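Local coordinates for protein GCN5-related N-acetyltransferase (Streptococcus suis, PDB 3G3S) that probably transfers an acetyl group from acetyl-CoA to a substrate amine that is not identified, as a member of the GCN5-related N-acetyltransferase (GNAT) family, at residues Pro219-His224 against Lys230-Leu235; Gln114-Asp119 against Leu200-Ala205; Asp63-Cys68 against Glu88-Gly93; Asp84-Val89 against Gln244-Arg249. One frame throughout, in Å; residues are numbered along the deposited sequence. Where two conformers were deposited one is given.

Interaction 1: residues Pro219-His224 against Lys230-Leu235; sequences PSWDAH and KLAEKL. With CAC (cacodylate ion), chain D.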
# COMPACT_ATOMS: atom_id res chain seq x y z
N PRO A 219 -9.05 -8.61 11.55
CA PRO A 219 -8.52 -9.94 11.83
C PRO A 219 -9.13 -10.97 10.90
O PRO A 219 -10.27 -11.39 11.04
CB PRO A 219 -8.95 -10.17 13.28
CG PRO A 219 -10.21 -9.38 13.42
CD PRO A 219 -10.20 -8.28 12.43
N SER A 220 -8.36 -11.37 9.89
CA SER A 220 -8.86 -12.36 8.91
C SER A 220 -8.74 -13.80 9.35
O SER A 220 -7.74 -14.18 10.01
CB SER A 220 -8.07 -12.24 7.60
OG SER A 220 -8.44 -13.25 6.69
N TRP A 221 -9.69 -14.63 8.94
CA TRP A 221 -9.65 -16.07 9.19
C TRP A 221 -9.83 -16.84 7.88
O TRP A 221 -10.76 -16.59 7.11
CB TRP A 221 -10.76 -16.49 10.15
CG TRP A 221 -10.59 -17.83 10.78
CD1 TRP A 221 -10.78 -19.05 10.20
CD2 TRP A 221 -10.29 -18.09 12.15
NE1 TRP A 221 -10.59 -20.05 11.11
CE2 TRP A 221 -10.29 -19.50 12.32
CE3 TRP A 221 -10.00 -17.27 13.25
CZ2 TRP A 221 -9.99 -20.11 13.53
CZ3 TRP A 221 -9.71 -17.89 14.47
CH2 TRP A 221 -9.71 -19.29 14.59
N ASP A 222 -8.93 -17.78 7.63
CA ASP A 222 -9.03 -18.65 6.48
C ASP A 222 -8.81 -20.05 7.08
O ASP A 222 -7.73 -20.38 7.53
CB ASP A 222 -8.00 -18.28 5.42
CG ASP A 222 -8.31 -18.83 4.08
OD1 ASP A 222 -9.32 -18.44 3.47
OD2 ASP A 222 -7.45 -19.59 3.56
N ALA A 223 -9.88 -20.83 7.12
CA ALA A 223 -9.91 -22.09 7.84
C ALA A 223 -9.19 -23.23 7.11
O ALA A 223 -9.55 -23.59 6.00
CB ALA A 223 -11.36 -22.48 8.13
N HIS A 224 -8.22 -23.83 7.79
CA HIS A 224 -7.49 -24.96 7.23
C HIS A 224 -8.31 -26.24 7.24
O HIS A 224 -8.07 -27.14 6.44
CB HIS A 224 -6.20 -25.20 8.02
CG HIS A 224 -5.30 -26.24 7.41
ND1 HIS A 224 -4.79 -26.12 6.13
CD2 HIS A 224 -4.77 -27.38 7.92
CE1 HIS A 224 -4.00 -27.15 5.88
NE2 HIS A 224 -3.97 -27.93 6.95
N LYS A 230 -15.55 -24.13 12.12
CA LYS A 230 -16.54 -24.12 13.21
C LYS A 230 -16.12 -23.22 14.36
O LYS A 230 -16.97 -22.59 14.98
CB LYS A 230 -16.85 -25.54 13.69
CG LYS A 230 -17.67 -26.36 12.68
N LEU A 231 -14.82 -23.16 14.65
CA LEU A 231 -14.28 -22.24 15.63
C LEU A 231 -14.51 -20.80 15.17
O LEU A 231 -15.03 -19.95 15.92
CB LEU A 231 -12.79 -22.48 15.82
CG LEU A 231 -11.98 -21.53 16.70
CD1 LEU A 231 -12.68 -21.20 18.02
CD2 LEU A 231 -10.59 -22.11 16.95
N ALA A 232 -14.12 -20.52 13.93
CA ALA A 232 -14.30 -19.19 13.37
C ALA A 232 -15.77 -18.77 13.49
O ALA A 232 -16.03 -17.62 13.82
CB ALA A 232 -13.84 -19.13 11.91
N GLU A 233 -16.70 -19.70 13.23
CA GLU A 233 -18.15 -19.39 13.31
C GLU A 233 -18.53 -19.00 14.74
O GLU A 233 -19.30 -18.06 14.94
CB GLU A 233 -19.00 -20.55 12.81
CG GLU A 233 -18.92 -20.70 11.30
CD GLU A 233 -19.52 -21.99 10.77
OE1 GLU A 233 -19.64 -22.99 11.53
OE2 GLU A 233 -19.84 -22.03 9.56
N LYS A 234 -17.93 -19.66 15.72
CA LYS A 234 -18.16 -19.29 17.13
C LYS A 234 -17.64 -17.90 17.40
O LYS A 234 -18.20 -17.20 18.22
CB LYS A 234 -17.52 -20.29 18.09
CG LYS A 234 -18.18 -21.69 18.07
N LEU A 235 -16.56 -17.51 16.72
CA LEU A 235 -15.96 -16.19 16.92
C LEU A 235 -16.63 -15.09 16.12
O LEU A 235 -16.26 -13.93 16.25
CB LEU A 235 -14.46 -16.23 16.60
CG LEU A 235 -13.63 -17.12 17.53
CD1 LEU A 235 -12.26 -17.34 16.94
CD2 LEU A 235 -13.52 -16.53 18.94
AS CAC D . -6.37 -21.20 10.72
O1 CAC D . -7.30 -22.65 10.28
O2 CAC D . -5.59 -20.61 9.27
C1 CAC D . -7.32 -19.71 11.60
C2 CAC D . -4.95 -21.54 12.05
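Oxygen O1 of a cacodylate ion, whose methyl C1 shares the indole of Trp-221 with Ala-232, accepts the backbone N-H of His-224 at 2.9 Å in a nearly straight bond (169°). The ion, probably from the crystallisation liquor, is also hydrogen-bonded to the hydroxyl of Ser-228, which is in turn the partner of Trp-221 NE1. The ion and the helix cover opposite faces of the indole. C1 lies over the centre of one face, so close that the exact spacing is doubtful, while Ala-232 CB covers the other in a CH-pi contact, 3.4 Å from the centroid of the five-membered ring and only 6° off its normal. With CG anti to the backbone N (chi1 -163°), the indole lies beside its own carbonyl carbon, facing helix 226-235. In the GNAT fold this is the pairing of the fifth strand of the acetyltransferase domain, 218-223, with the helix that follows it, 226-235; in relatives acetyl-CoA binds in the cleft where the fourth and fifth strands splay apart, and a cacodylate against strand 218-223 is consistent with a nearby ligand pocket. Two leucines one helical turn apart, Leu-231 and Leu-235, border the six-membered ring. Leu-231 brings CD2 to within 3.8 Å of Trp-221 CH2 at the ring edge, near its plane. Leu-235 comes in obliquely, CD1 lying 3.6 Å from CZ3 of Trp-221, and both leucine side chains cross the indole at about a right angle. Tyr-237 also meets the indole with its ring.

Interaction 2: residues Gln114-Asp119 against Leu200-Ala205; sequences QKLVDD and LAKACA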
# COMPACT_ATOMS: atom_id res chain seq x y z
N GLN A 114 -15.21 -10.84 24.57
CA GLN A 114 -14.63 -10.57 25.86
C GLN A 114 -15.00 -11.66 26.85
O GLN A 114 -14.18 -12.03 27.65
CB GLN A 114 -15.05 -9.20 26.41
CG GLN A 114 -14.28 -8.79 27.66
CD GLN A 114 -12.77 -8.61 27.41
OE1 GLN A 114 -12.36 -7.84 26.54
NE2 GLN A 114 -11.96 -9.30 28.21
N LYS A 115 -16.23 -12.18 26.80
CA LYS A 115 -16.62 -13.29 27.69
C LYS A 115 -15.73 -14.51 27.50
O LYS A 115 -15.33 -15.14 28.47
CB LYS A 115 -18.07 -13.70 27.51
CG LYS A 115 -18.51 -14.81 28.48
N LEU A 116 -15.41 -14.84 26.25
CA LEU A 116 -14.54 -15.97 25.94
C LEU A 116 -13.17 -15.74 26.55
O LEU A 116 -12.55 -16.66 27.09
CB LEU A 116 -14.42 -16.17 24.43
CG LEU A 116 -15.69 -16.55 23.66
CD1 LEU A 116 -15.44 -16.61 22.15
CD2 LEU A 116 -16.30 -17.87 24.16
N VAL A 117 -12.67 -14.51 26.46
CA VAL A 117 -11.38 -14.17 27.06
C VAL A 117 -11.46 -14.33 28.58
O VAL A 117 -10.63 -14.99 29.19
CB VAL A 117 -10.92 -12.74 26.66
CG1 VAL A 117 -9.74 -12.29 27.49
CG2 VAL A 117 -10.61 -12.69 25.15
N ASP A 118 -12.51 -13.76 29.16
CA ASP A 118 -12.77 -13.81 30.60
C ASP A 118 -12.90 -15.24 31.14
O ASP A 118 -12.44 -15.53 32.24
CB ASP A 118 -14.02 -12.99 30.94
CG ASP A 118 -13.83 -11.49 30.74
OD1 ASP A 118 -12.69 -11.00 30.66
OD2 ASP A 118 -14.85 -10.77 30.68
N ASP A 119 -13.48 -16.13 30.34
CA ASP A 119 -13.66 -17.53 30.75
C ASP A 119 -12.38 -18.38 30.81
O ASP A 119 -12.45 -19.58 31.11
CB ASP A 119 -14.67 -18.23 29.81
CG ASP A 119 -16.08 -17.68 29.93
OD1 ASP A 119 -16.39 -16.92 30.89
OD2 ASP A 119 -16.88 -18.03 29.04
N LEU A 200 -8.91 -23.34 24.69
CA LEU A 200 -7.84 -22.38 24.74
C LEU A 200 -7.72 -21.57 23.44
O LEU A 200 -7.50 -20.36 23.46
CB LEU A 200 -6.52 -23.08 25.08
CG LEU A 200 -6.45 -23.82 26.43
CD1 LEU A 200 -5.06 -24.32 26.70
CD2 LEU A 200 -6.92 -22.97 27.61
N ALA A 201 -7.83 -22.25 22.30
CA ALA A 201 -7.75 -21.60 20.98
C ALA A 201 -8.74 -20.43 20.84
O ALA A 201 -8.39 -19.34 20.39
CB ALA A 201 -8.01 -22.64 19.87
N LYS A 202 -9.96 -20.68 21.30
CA LYS A 202 -11.09 -19.77 21.28
C LYS A 202 -10.81 -18.53 22.15
O LYS A 202 -11.11 -17.41 21.77
CB LYS A 202 -12.28 -20.58 21.79
CG LYS A 202 -13.64 -19.98 21.74
CD LYS A 202 -14.69 -21.00 22.31
CE LYS A 202 -14.56 -21.22 23.84
NZ LYS A 202 -15.26 -22.44 24.38
N ALA A 203 -10.20 -18.74 23.31
CA ALA A 203 -9.86 -17.65 24.19
C ALA A 203 -8.76 -16.76 23.60
O ALA A 203 -8.87 -15.53 23.67
CB ALA A 203 -9.43 -18.19 25.58
N CYS A 204 -7.69 -17.34 23.07
CA CYS A 204 -6.62 -16.51 22.50
C CYS A 204 -7.04 -15.90 21.16
O CYS A 204 -6.53 -14.84 20.81
CB CYS A 204 -5.28 -17.27 22.40
SG CYS A 204 -5.32 -18.88 21.62
N ALA A 205 -7.91 -16.57 20.41
CA ALA A 205 -8.43 -16.04 19.16
C ALA A 205 -9.30 -14.85 19.51
O ALA A 205 -9.16 -13.78 18.91
CB ALA A 205 -9.23 -17.07 18.43
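Leu-116 carries most of this helix-helix contact, spreading its isobutyl group over the aliphatic part of Lys-202 while Ala-203 tucks in against its backbone. The two methyls divide the lysine chain between them: Leu-116 CD1 lies 3.8 Å from Lys-202 CG, and CD2 of Leu-116 is equally close, 3.8 Å, to CE of Lys-202. The lysine is extended through chi2 and then bends at chi3 (70°), which folds CE back toward the leucine; the two side chains cross at about a right angle. The ammonium group is carried past the apolar patch, where the carboxylate of Asp-119 is a distant countercharge, NZ of Lys-202 being 6.6 Å from its OD2.

Ala-203 sets the spacing. Its small CB rests 3.8 Å from the carbonyl oxygen of Leu-116, and its own O is met by Val-117 CG2 at 3.6 Å. With a methyl as the sole side chain at this point, the segment axes approach to 8.0 Å at a signed crossing angle of -125°. Leu-116 also reaches Leu-235 on helix 226-235, and Ala-206 on helix 200-214. Leu-200 and Cys-204 of the latter helix face strand 170-181, whereas helix 110-118 meets it through Lys-202 and Ala-203. Helix 200-214 begins at the end of an Arg-x-x-Gly-x-Ala signature, whose last residue is Ala-201; in GNAT enzymes this signature and the helix it starts form the segment that binds the pyrophosphate of acetyl-CoA.

Interaction 3: residues Asp63-Cys68 against Glu88-Gly93; sequences DLLKIC and EVYGDG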
# COMPACT_ATOMS: atom_id res chain seq x y z
N ASP A 63 6.27 -23.93 -14.74
CA ASP A 63 7.45 -23.35 -14.12
C ASP A 63 7.15 -22.68 -12.78
O ASP A 63 8.01 -22.65 -11.89
CB ASP A 63 8.15 -22.38 -15.05
CG ASP A 63 8.80 -23.07 -16.24
OD1 ASP A 63 8.74 -24.32 -16.35
OD2 ASP A 63 9.36 -22.32 -17.07
N LEU A 64 5.94 -22.13 -12.62
CA LEU A 64 5.59 -21.53 -11.34
C LEU A 64 5.41 -22.61 -10.24
O LEU A 64 5.74 -22.39 -9.06
CB LEU A 64 4.34 -20.65 -11.49
CG LEU A 64 4.47 -19.35 -12.32
CD1 LEU A 64 3.14 -18.60 -12.38
CD2 LEU A 64 5.59 -18.43 -11.78
N LEU A 65 4.86 -23.75 -10.61
CA LEU A 65 4.73 -24.90 -9.70
C LEU A 65 6.11 -25.37 -9.23
O LEU A 65 6.32 -25.76 -8.08
CB LEU A 65 3.99 -26.05 -10.39
CG LEU A 65 2.56 -25.76 -10.82
CD1 LEU A 65 1.89 -26.87 -11.59
CD2 LEU A 65 1.72 -25.43 -9.55
N LYS A 66 7.08 -25.32 -10.14
CA LYS A 66 8.43 -25.73 -9.77
C LYS A 66 9.03 -24.91 -8.64
O LYS A 66 9.73 -25.45 -7.78
CB LYS A 66 9.36 -25.68 -10.97
CG LYS A 66 9.02 -26.75 -11.98
CD LYS A 66 9.97 -26.73 -13.16
CE LYS A 66 9.64 -27.87 -14.12
NZ LYS A 66 10.77 -28.09 -15.09
N ILE A 67 8.73 -23.61 -8.63
CA ILE A 67 9.20 -22.70 -7.60
C ILE A 67 8.67 -23.14 -6.24
O ILE A 67 9.30 -22.89 -5.21
CB ILE A 67 8.73 -21.23 -7.87
CG1 ILE A 67 9.28 -20.68 -9.18
CG2 ILE A 67 9.16 -20.30 -6.73
CD1 ILE A 67 8.74 -19.32 -9.51
N CYS A 68 7.51 -23.77 -6.22
CA CYS A 68 6.91 -24.24 -4.99
C CYS A 68 7.44 -25.57 -4.49
O CYS A 68 7.17 -25.94 -3.36
CB CYS A 68 5.40 -24.37 -5.17
SG CYS A 68 4.63 -22.83 -5.65
N GLU A 88 -2.03 -33.50 -12.73
CA GLU A 88 -1.38 -34.13 -13.86
C GLU A 88 0.12 -34.25 -13.68
O GLU A 88 0.71 -35.32 -13.92
CB GLU A 88 -1.66 -33.33 -15.14
CG GLU A 88 -0.89 -33.84 -16.36
CD GLU A 88 -1.28 -33.14 -17.62
OE1 GLU A 88 -2.32 -33.54 -18.20
OE2 GLU A 88 -0.55 -32.21 -18.02
N VAL A 89 0.75 -33.15 -13.29
CA VAL A 89 2.21 -33.12 -13.13
C VAL A 89 2.73 -33.96 -11.96
O VAL A 89 3.77 -34.61 -12.08
CB VAL A 89 2.73 -31.69 -12.98
CG1 VAL A 89 4.24 -31.69 -12.61
CG2 VAL A 89 2.47 -30.84 -14.24
N TYR A 90 2.02 -33.97 -10.84
CA TYR A 90 2.52 -34.59 -9.60
C TYR A 90 1.82 -35.87 -9.12
O TYR A 90 2.33 -36.54 -8.22
CB TYR A 90 2.51 -33.55 -8.47
CG TYR A 90 3.37 -32.33 -8.76
CD1 TYR A 90 4.76 -32.38 -8.62
CD2 TYR A 90 2.81 -31.14 -9.20
CE1 TYR A 90 5.56 -31.27 -8.91
CE2 TYR A 90 3.60 -30.03 -9.48
CZ TYR A 90 4.96 -30.10 -9.35
OH TYR A 90 5.71 -28.98 -9.62
N GLY A 91 0.68 -36.21 -9.70
CA GLY A 91 0.01 -37.45 -9.36
C GLY A 91 -0.13 -37.64 -7.89
O GLY A 91 -0.67 -36.76 -7.21
N ASP A 92 0.41 -38.74 -7.38
CA ASP A 92 0.31 -39.07 -5.94
C ASP A 92 1.22 -38.22 -5.06
O ASP A 92 1.16 -38.35 -3.84
CB ASP A 92 0.60 -40.57 -5.66
CG ASP A 92 -0.49 -41.49 -6.18
OD1 ASP A 92 -1.67 -41.07 -6.27
OD2 ASP A 92 -0.15 -42.66 -6.47
N GLY A 93 2.04 -37.37 -5.67
CA GLY A 93 2.93 -36.45 -4.95
C GLY A 93 2.27 -35.21 -4.36
O GLY A 93 2.94 -34.38 -3.75
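Tyr-90 lays the edge of its ring along Leu-65, its hydroxyl end reaching the start of the leucine side chain. The contact joins two successive helices of the N-terminal part of the chain: helix 62-68 is the connection of a beta-alpha-beta crossover between the parallel strands 52-58 and 73-77, and helix 80-90 follows the second of these strands and comes to lie next to the crossover helix. The backbones stay well apart, 9.3 Å between the CA atoms of Leu-65 and Val-89, and the gap is spanned by side chains. A chi1 of -60° sets CG of Tyr-90 anti to the carbonyl carbon, from where the ring extends to Leu-65.

Leu-65 CB lies near the ring plane of Tyr-90, 4.1 Å from CE2, and CD1 of the leucine is at almost the same distance from that carbon. The phenol oxygen comes closer still: Tyr-90 OH stands 3.5 Å from Leu-65 CB. No hydrogen bond links the two segments; the hydroxyl is hydrogen-bonded instead to Glu-69, immediately after the crossover helix, and that bond holds the ring end alongside Leu-65. The leucine is buried, and it also touches Trp-82, Leu-85 and Ile-86 of the same helix 80-90.

Val-89 folds CG1 over the centre of one ring face, 3.5 Å above the plane, and the indole of Trp-248 meets the phenol edge-to-face. Directly after Tyr-90 the chain leaves the helix at Gly-91, with a positive phi of 49°, and turns back through a short 3-10 segment, where the N-H of Gly-93 bonds to the carbonyl oxygen of Tyr-90 at 2.7 Å.

Interaction 4: residues Asp84-Val89 against Gln244-Arg249; sequences DLIEEV and QAYEWR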
# COMPACT_ATOMS: atom_id res chain seq x y z
N ASP A 84 -5.95 -29.06 -12.42
CA ASP A 84 -5.75 -30.12 -13.37
C ASP A 84 -4.28 -30.25 -13.69
O ASP A 84 -3.78 -31.35 -13.86
CB ASP A 84 -6.53 -29.87 -14.67
CG ASP A 84 -8.03 -29.98 -14.50
OD1 ASP A 84 -8.51 -30.48 -13.48
OD2 ASP A 84 -8.73 -29.58 -15.43
N LEU A 85 -3.57 -29.12 -13.76
CA LEU A 85 -2.14 -29.18 -14.05
C LEU A 85 -1.38 -29.77 -12.86
O LEU A 85 -0.50 -30.58 -13.03
CB LEU A 85 -1.59 -27.80 -14.39
CG LEU A 85 -0.09 -27.78 -14.73
CD1 LEU A 85 0.14 -28.66 -15.96
CD2 LEU A 85 0.45 -26.31 -14.91
N ILE A 86 -1.72 -29.31 -11.66
CA ILE A 86 -1.08 -29.81 -10.45
C ILE A 86 -1.22 -31.34 -10.38
O ILE A 86 -0.26 -32.06 -10.15
CB ILE A 86 -1.71 -29.15 -9.16
CG1 ILE A 86 -1.39 -27.64 -9.09
CG2 ILE A 86 -1.19 -29.80 -7.90
CD1 ILE A 86 -2.25 -26.80 -8.08
N GLU A 87 -2.44 -31.83 -10.59
CA GLU A 87 -2.71 -33.26 -10.45
C GLU A 87 -2.02 -34.04 -11.53
O GLU A 87 -1.50 -35.11 -11.27
CB GLU A 87 -4.19 -33.56 -10.47
CG GLU A 87 -4.88 -33.00 -9.22
CD GLU A 87 -6.34 -33.22 -9.19
OE1 GLU A 87 -6.86 -33.90 -10.08
OE2 GLU A 87 -6.98 -32.71 -8.25
N GLU A 88 -2.03 -33.50 -12.73
CA GLU A 88 -1.38 -34.13 -13.86
C GLU A 88 0.12 -34.25 -13.68
O GLU A 88 0.71 -35.32 -13.92
CB GLU A 88 -1.66 -33.33 -15.14
CG GLU A 88 -0.89 -33.84 -16.36
CD GLU A 88 -1.28 -33.14 -17.62
OE1 GLU A 88 -2.32 -33.54 -18.20
OE2 GLU A 88 -0.55 -32.21 -18.02
N VAL A 89 0.75 -33.15 -13.29
CA VAL A 89 2.21 -33.12 -13.13
C VAL A 89 2.73 -33.96 -11.96
O VAL A 89 3.77 -34.61 -12.08
CB VAL A 89 2.73 -31.69 -12.98
CG1 VAL A 89 4.24 -31.69 -12.61
CG2 VAL A 89 2.47 -30.84 -14.24
N GLN A 244 -10.45 -25.41 -3.10
CA GLN A 244 -9.42 -26.42 -3.31
C GLN A 244 -8.01 -25.99 -2.89
O GLN A 244 -7.56 -24.89 -3.20
CB GLN A 244 -9.34 -26.82 -4.80
CG GLN A 244 -10.63 -27.45 -5.38
CD GLN A 244 -10.46 -28.03 -6.78
OE1 GLN A 244 -9.33 -28.15 -7.29
NE2 GLN A 244 -11.58 -28.40 -7.41
N ALA A 245 -7.29 -26.91 -2.26
CA ALA A 245 -5.91 -26.70 -1.85
C ALA A 245 -5.15 -28.01 -2.01
O ALA A 245 -5.77 -29.10 -2.04
CB ALA A 245 -5.81 -26.16 -0.38
N TYR A 246 -3.83 -27.87 -2.13
CA TYR A 246 -2.90 -28.99 -2.26
C TYR A 246 -1.66 -28.80 -1.40
O TYR A 246 -1.22 -27.68 -1.18
CB TYR A 246 -2.44 -29.16 -3.72
CG TYR A 246 -3.52 -29.51 -4.71
CD1 TYR A 246 -4.26 -28.51 -5.35
CD2 TYR A 246 -3.78 -30.82 -5.04
CE1 TYR A 246 -5.22 -28.82 -6.28
CE2 TYR A 246 -4.75 -31.14 -5.97
CZ TYR A 246 -5.48 -30.14 -6.56
OH TYR A 246 -6.45 -30.50 -7.46
N GLU A 247 -1.09 -29.92 -0.95
CA GLU A 247 0.19 -30.00 -0.27
C GLU A 247 0.98 -31.10 -0.92
O GLU A 247 0.39 -32.02 -1.49
CB GLU A 247 0.03 -30.46 1.14
CG GLU A 247 -0.37 -29.42 2.12
CD GLU A 247 -0.84 -30.04 3.40
OE1 GLU A 247 -0.84 -31.30 3.49
OE2 GLU A 247 -1.26 -29.28 4.30
N TRP A 248 2.28 -31.07 -0.74
CA TRP A 248 3.11 -32.17 -1.23
C TRP A 248 2.89 -33.35 -0.28
O TRP A 248 2.64 -33.15 0.91
CB TRP A 248 4.58 -31.80 -1.26
CG TRP A 248 4.95 -30.58 -2.06
CD1 TRP A 248 5.67 -29.54 -1.63
CD2 TRP A 248 4.59 -30.29 -3.42
NE1 TRP A 248 5.82 -28.61 -2.62
CE2 TRP A 248 5.16 -29.04 -3.73
CE3 TRP A 248 3.87 -30.97 -4.41
CZ2 TRP A 248 5.04 -28.46 -4.97
CZ3 TRP A 248 3.74 -30.39 -5.66
CH2 TRP A 248 4.33 -29.15 -5.93
N ARG A 249 2.88 -34.55 -0.85
CA ARG A 249 2.79 -35.82 -0.12
C ARG A 249 4.13 -36.45 -0.30
O ARG A 249 4.65 -36.46 -1.44
CB ARG A 249 1.76 -36.82 -0.71
CG ARG A 249 0.39 -36.85 -0.07
OXT ARG A 249 4.68 -36.99 0.66
O HOH W 1 -9.48 -30.93 -8.67
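Similar first torsions, near -65° in both Tyr-246 and Glu-87, place each CG anti to its own carbonyl carbon and bring phenol and carboxylate together between strand and helix. Beyond CG the glutamate chain runs extended, carrying OE2 to the edge of the ring, in its plane. Tyr-246 OH donates a hydrogen bond to Glu-87 OE2 at 2.4 Å, so short that the exact length is doubtful. The carboxylate is turned 70° from the ring plane, and the two side chains cross at about a right angle.

A water supports the same oxygen: it donates to Glu-87 OE2 and to Gln-244 OE1, 3.1 Å in each case, tying the glutamate to a second residue of the strand. Gln-244 OE1 is also hydrogen-bonded to Ser-83 on the helix.

Away from the hydroxyl, Ile-86 packs on the ring. Its CG2 makes a CH-pi contact over one face of Tyr-246, 4.0 Å from the ring centroid and 13° off the normal, while CD1 of Ile-86 lies 3.8 Å from the tyrosine CD1. Phe-96 of the neighbouring strand 94-102 meets the same ring. Helix 80-90 thereby packs on strand 239-248, the strand after helix 226-235, in the place of the sixth GNAT strand; it lies between 94-102 and 73-77, joining the acetyltransferase fold to the N-terminal alpha/beta part in one continuous sheet.

The four contacts fall into two pairs, toward the two ends of the molecule; interactions 1 and 4 each include a strand of the same mixed sheet. Interactions 1 and 2 adjoin, their centres 14 Å apart, with Leu-235 CD1 packed 3.4 Å from Ala-205 CB; the cacodylate is bound within interaction 1, against Trp-221 and His-224, possibly near the cofactor site. Interactions 3 and 4 share helix 80-90, and their centres are 7 Å apart. A probable hydrogen bond joins Gly-93 O to Arg-249 N at 2.9 Å, and another runs from Trp-248 NE1 to Cys-68 O. Between the pairs, His-224 CE1 meets Glu-247 OE2 at 3.8 Å, whereas the centres of interactions 2 and 3 are about 40 Å apart.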